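Local coordinates for DNR protein (Pseudomonas aeruginosa, PDB 2Z69), which senses nitric oxide in Pseudomonas aeruginosa as a transcriptional regulator of the CRP/FNR type, here seen as its sensor domain, and probably binds DNA through the rest of the protein, at the interface of chains A and B. Numbering follows the deposited sequence. Chains: chain A/B, DNR protein.

Contact 1: the interface of chains A and B. Residues chain A 151-153; chain B 89-90, 93, 137, 140.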
# COMPACT_ATOMS: atom_id res chain seq x y z
N LEU A 151 10.42 10.06 4.22
CA LEU A 151 9.25 9.81 5.09
C LEU A 151 7.99 10.27 4.39
O LEU A 151 6.95 10.40 4.99
CB LEU A 151 9.39 10.47 6.49
CG LEU A 151 10.62 10.26 7.37
CD1 LEU A 151 10.35 10.73 8.81
CD2 LEU A 151 11.07 8.83 7.37
N SER A 152 8.10 10.50 3.08
CA SER A 152 6.98 10.93 2.28
C SER A 152 6.52 9.80 1.38
O SER A 152 7.24 8.81 1.19
CB SER A 152 7.37 12.15 1.43
OG SER A 152 7.31 13.35 2.19
N LEU A 153 5.31 9.93 0.85
CA LEU A 153 4.77 8.93 -0.06
C LEU A 153 4.75 9.41 -1.51
O LEU A 153 4.87 10.61 -1.80
CB LEU A 153 3.37 8.50 0.39
CG LEU A 153 3.33 7.69 1.68
CD1 LEU A 153 1.90 7.35 2.03
CD2 LEU A 153 4.14 6.43 1.54
N GLU B 89 4.10 11.52 6.22
CA GLU B 89 2.85 10.77 5.99
C GLU B 89 3.12 9.27 5.81
O GLU B 89 2.27 8.44 6.10
CB GLU B 89 2.10 11.31 4.77
CG GLU B 89 2.86 11.19 3.46
CD GLU B 89 3.60 12.47 3.07
OE1 GLU B 89 4.00 13.22 3.97
OE2 GLU B 89 3.77 12.72 1.87
N ALA B 90 4.33 8.94 5.37
CA ALA B 90 4.75 7.56 5.24
C ALA B 90 4.72 6.80 6.57
O ALA B 90 4.73 5.58 6.57
CB ALA B 90 6.15 7.47 4.62
N PHE B 93 2.06 4.09 7.47
CA PHE B 93 2.08 2.84 6.70
C PHE B 93 3.44 2.18 6.84
O PHE B 93 3.96 1.57 5.91
CB PHE B 93 1.76 3.12 5.22
CG PHE B 93 0.47 3.86 5.01
CD1 PHE B 93 0.48 5.24 4.80
CD2 PHE B 93 -0.76 3.19 5.03
CE1 PHE B 93 -0.71 5.96 4.60
CE2 PHE B 93 -1.96 3.90 4.84
CZ PHE B 93 -1.94 5.28 4.63
N LEU B 137 2.21 3.64 -2.27
CA LEU B 137 2.91 2.62 -1.49
C LEU B 137 3.50 1.58 -2.41
O LEU B 137 4.59 1.08 -2.16
CB LEU B 137 1.95 1.90 -0.54
CG LEU B 137 1.72 2.32 0.90
CD1 LEU B 137 1.10 1.11 1.63
CD2 LEU B 137 3.01 2.75 1.59
N ARG B 140 6.64 2.87 -4.21
CA ARG B 140 7.70 2.90 -3.19
C ARG B 140 8.23 1.48 -2.92
O ARG B 140 9.38 1.31 -2.50
CB ARG B 140 7.20 3.59 -1.91
CG ARG B 140 8.27 3.81 -0.85
CD ARG B 140 8.18 5.19 -0.21
NE ARG B 140 8.88 6.21 -1.00
CZ ARG B 140 8.29 7.08 -1.82
NH1 ARG B 140 6.98 7.09 -1.97
NH2 ARG B 140 9.03 7.96 -2.48
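A:Leu153, the last residue modelled in chain A of this truncated construct, lays its side chain across the 3-10 helix 89-93 of chain B and reaches that chain's dimerization helix. The fold is the cyclic nucleotide-binding-type sensor domain of a CRP/FNR regulator, and the segment A:Leu151 to A:Leu153 has crossed over to the partner's domain.

Packing is tight around the isobutyl group. CD2 of A:Leu153 rests on the methyl CB of B:Ala90 at 3.8 Å and meets CD2 of B:Leu137 at 3.9 Å. On the other branch, CD1 of A:Leu153 lies 3.8 Å from CD1 of the B:Phe93 ring, beside CE1, and the two side chains meet at roughly a right angle. With CG opposite the carbonyl carbon (chi1 -69°), both methyls of A:Leu153 point into this apolar corner. Beside it, the backbone N of B:Ala90 donates a hydrogen bond to O of A:Leu151 (3.0 Å).

Towards A:Ser152 the hold is looser. B:Glu89 bends at chi2 (-96°) and runs antiparallel to A:Leu153, its CG 3.9 Å from that residue's CG. Its carboxylate OE2 takes a straight but weak hydrogen bond from N of A:Leu153 (3.3 Å), while A:Ser152 OG stays 3.6 Å from OE2. The guanidinium of B:Arg140 lies with one face towards A:Ser152 O, which sits near its rim; the pair is not a hydrogen bond.

Contact 2: the interface of chains A and B. Residues chain A 130, 133-134, 137; chain B 93, 130, 133-134, 137.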
# COMPACT_ATOMS: atom_id res chain seq x y z
N ALA A 130 -9.36 -2.47 0.13
CA ALA A 130 -8.30 -1.47 -0.10
C ALA A 130 -7.48 -1.21 1.19
O ALA A 130 -6.26 -1.05 1.13
CB ALA A 130 -8.89 -0.18 -0.60
N LEU A 133 -5.32 -4.39 2.05
CA LEU A 133 -4.16 -4.43 1.13
C LEU A 133 -3.10 -3.40 1.52
O LEU A 133 -1.90 -3.66 1.40
CB LEU A 133 -4.57 -4.20 -0.32
CG LEU A 133 -5.41 -5.32 -0.96
CD1 LEU A 133 -5.95 -4.91 -2.31
CD2 LEU A 133 -4.60 -6.59 -1.08
N LEU A 134 -3.56 -2.24 1.98
CA LEU A 134 -2.63 -1.21 2.49
C LEU A 134 -1.81 -1.71 3.69
O LEU A 134 -0.65 -1.34 3.82
CB LEU A 134 -3.37 0.08 2.85
CG LEU A 134 -3.63 1.10 1.73
CD1 LEU A 134 -4.69 2.12 2.14
CD2 LEU A 134 -2.36 1.85 1.35
N LEU A 137 0.83 -4.21 2.37
CA LEU A 137 1.94 -3.46 1.81
C LEU A 137 2.74 -2.75 2.92
O LEU A 137 3.97 -2.77 2.90
CB LEU A 137 1.47 -2.47 0.73
CG LEU A 137 0.96 -3.04 -0.61
CD1 LEU A 137 0.90 -1.95 -1.68
CD2 LEU A 137 1.84 -4.17 -1.11
N PHE B 93 2.06 4.09 7.47
CA PHE B 93 2.08 2.84 6.70
C PHE B 93 3.44 2.18 6.84
O PHE B 93 3.96 1.57 5.91
CB PHE B 93 1.76 3.12 5.22
CG PHE B 93 0.47 3.86 5.01
CD1 PHE B 93 0.48 5.24 4.80
CD2 PHE B 93 -0.76 3.19 5.03
CE1 PHE B 93 -0.71 5.96 4.60
CE2 PHE B 93 -1.96 3.90 4.84
CZ PHE B 93 -1.94 5.28 4.63
N ALA B 130 -7.96 5.71 -0.60
CA ALA B 130 -7.30 4.44 -0.28
C ALA B 130 -6.53 3.90 -1.48
O ALA B 130 -5.37 3.54 -1.35
CB ALA B 130 -8.31 3.43 0.23
N LEU B 133 -3.31 5.94 -2.30
CA LEU B 133 -2.22 5.62 -1.36
C LEU B 133 -1.66 4.25 -1.65
O LEU B 133 -0.48 4.02 -1.51
CB LEU B 133 -2.70 5.67 0.09
CG LEU B 133 -3.11 7.07 0.56
CD1 LEU B 133 -3.95 6.97 1.82
CD2 LEU B 133 -1.89 7.97 0.78
N LEU B 134 -2.54 3.36 -2.09
CA LEU B 134 -2.16 2.02 -2.50
C LEU B 134 -1.21 2.09 -3.71
O LEU B 134 -0.21 1.38 -3.77
CB LEU B 134 -3.43 1.19 -2.82
CG LEU B 134 -3.43 -0.33 -2.70
CD1 LEU B 134 -2.60 -0.84 -1.54
CD2 LEU B 134 -4.87 -0.81 -2.56
N LEU B 137 2.21 3.64 -2.27
CA LEU B 137 2.91 2.62 -1.49
C LEU B 137 3.50 1.58 -2.41
O LEU B 137 4.59 1.08 -2.16
CB LEU B 137 1.95 1.90 -0.54
CG LEU B 137 1.72 2.32 0.90
CD1 LEU B 137 1.10 1.11 1.63
CD2 LEU B 137 3.01 2.75 1.59
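Helix 127-141 of chain A and helix 127-140 of chain B run side by side in the same direction, with A:Leu134 and B:Leu134 meeting where their CA atoms are 6.0 Å apart. This is the dimerization helix pair of the CRP/FNR family, associating in the manner of a parallel coiled coil. At one end of the patch A:Ala130 and B:Ala130 put methyl against methyl, CB to CB at 3.8 Å, and their small size is consistent with the close approach of the helices here.

One turn on, A:Leu134 and B:Leu134 interdigitate, but not as exact two-fold copies. In A:Leu134, CG stays on the side of the backbone N, roughly opposite the carbonyl carbon (chi1 -85°), and CD2 packs against B:Leu133, B:Leu134 and, at 3.5 Å, CD1 of B:Leu137. B:Leu134 swings its CG round to roughly opposite its own backbone N (chi1 -154°). Its CD1 thereby reaches CD1 of A:Leu137 at 3.7 Å, while CD2 turns towards CB of A:Leu133. A:Leu134 and B:Leu134 thus pass each other at a slant and meet different atoms of the partner, a local departure from the two-fold symmetry of the whole interface.

A:Leu134 meets B:Leu137, and B:Leu134 meets A:Leu137, at about a right angle. CE2 of B:Phe93 borders A:Leu134 CD2 more distantly. Further along, CD1 of B:Leu137 turns in against the CB methylene of A:Leu137, 3.7 Å away.

Contact 3: the interface of chains A and B. Residues chain A 137-138, 140-141; chain B 93-94, 137, 141.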
# COMPACT_ATOMS: atom_id res chain seq x y z
N LEU A 137 0.83 -4.21 2.37
CA LEU A 137 1.94 -3.46 1.81
C LEU A 137 2.74 -2.75 2.92
O LEU A 137 3.97 -2.77 2.90
CB LEU A 137 1.47 -2.47 0.73
CG LEU A 137 0.96 -3.04 -0.61
CD1 LEU A 137 0.90 -1.95 -1.68
CD2 LEU A 137 1.84 -4.17 -1.11
N SER A 138 2.05 -2.16 3.90
CA SER A 138 2.70 -1.61 5.12
C SER A 138 3.72 -2.56 5.76
O SER A 138 4.82 -2.12 6.10
CB SER A 138 1.66 -1.18 6.16
OG SER A 138 0.76 -0.21 5.61
N ARG A 140 5.32 -4.97 4.29
CA ARG A 140 6.43 -5.07 3.34
C ARG A 140 7.34 -3.84 3.36
O ARG A 140 8.56 -3.98 3.34
CB ARG A 140 5.90 -5.37 1.94
CG ARG A 140 5.46 -6.81 1.82
CD ARG A 140 4.33 -6.95 0.84
NE ARG A 140 4.80 -7.42 -0.46
CZ ARG A 140 4.96 -8.71 -0.76
NH1 ARG A 140 5.38 -9.05 -1.98
NH2 ARG A 140 4.70 -9.65 0.14
N LEU A 141 6.74 -2.65 3.43
CA LEU A 141 7.50 -1.40 3.59
C LEU A 141 8.21 -1.30 4.95
O LEU A 141 9.12 -0.48 5.12
CB LEU A 141 6.59 -0.18 3.37
N PHE B 93 2.06 4.09 7.47
CA PHE B 93 2.08 2.84 6.70
C PHE B 93 3.44 2.18 6.84
O PHE B 93 3.96 1.57 5.91
CB PHE B 93 1.76 3.12 5.22
CG PHE B 93 0.47 3.86 5.01
CD1 PHE B 93 0.48 5.24 4.80
CD2 PHE B 93 -0.76 3.19 5.03
CE1 PHE B 93 -0.71 5.96 4.60
CE2 PHE B 93 -1.96 3.90 4.84
CZ PHE B 93 -1.94 5.28 4.63
N MET B 94 4.01 2.34 8.03
CA MET B 94 5.19 1.62 8.48
C MET B 94 4.77 0.86 9.74
O MET B 94 3.97 1.35 10.54
CB MET B 94 6.31 2.62 8.80
CG MET B 94 7.07 3.09 7.57
SD MET B 94 8.31 4.36 7.91
CE MET B 94 9.14 3.71 9.36
N LEU B 137 2.21 3.64 -2.27
CA LEU B 137 2.91 2.62 -1.49
C LEU B 137 3.50 1.58 -2.41
O LEU B 137 4.59 1.08 -2.16
CB LEU B 137 1.95 1.90 -0.54
CG LEU B 137 1.72 2.32 0.90
CD1 LEU B 137 1.10 1.11 1.63
CD2 LEU B 137 3.01 2.75 1.59
N LEU B 141 7.40 0.48 -3.17
CA LEU B 141 7.77 -0.91 -2.97
C LEU B 141 7.84 -1.65 -4.31
O LEU B 141 7.36 -2.77 -4.45
CB LEU B 141 6.76 -1.59 -2.04
CG LEU B 141 6.89 -1.54 -0.51
CD1 LEU B 141 7.67 -0.33 0.03
CD2 LEU B 141 5.50 -1.61 0.10
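B:Leu141 pushes both of its methyl branches against A:Leu141 and the turn before it, where the dimerization helices of this CRP/FNR-family sensor domain come to their ends. The chain A helix 127-141 still includes residue 141, whereas in chain B the helix stops at 140 and B:Leu141 is already in loop.

Among the apolar contacts, CD1 of B:Leu141 lies 3.5 Å from CB of A:Leu141, and CD2 is 3.7 Å from the same CB. The A:Leu141 side chain is not modelled past CB, so its own branches cannot be placed. CD2 of B:Leu141 also approaches A:Arg140, at the aliphatic CB. A:Leu137 and B:Leu137 continue the row.

Contacts between carbon and oxygen form a second group. With CG roughly opposite the carbonyl carbon (chi1 -86°), B:Leu141 carries CD2 to the main-chain O of A:Leu137 (3.4 Å), a van der Waals touch on the helix backbone. On another side of helix A, OG of A:Ser138 sits 3.5 Å from CB of B:Phe93. The hydroxyl lies at the ring edge, in the ring plane, 3.8 Å from CD2. The serine CB packs against the main-chain O of B:Phe93 at 3.6 Å.

All three contacts belong to one two-fold dimer interface. The C-alpha centres of contacts 1 and 2 are about 10 Å apart, of 1 and 3 about 8 Å, and of 2 and 3 about 7 Å. B:Phe93 and B:Leu137 enter every contact; A:Leu137 joins contacts 2 and 3, successive stretches of the helix pair. Contact 1 adds the chain A segment after the helix, which crosses to chain B at the end of this construct. Through B:Phe93, the 3-10 helix 89-93 touches both the partner's helix and its crossing segment, a plausible signalling route that the structure alone does not show.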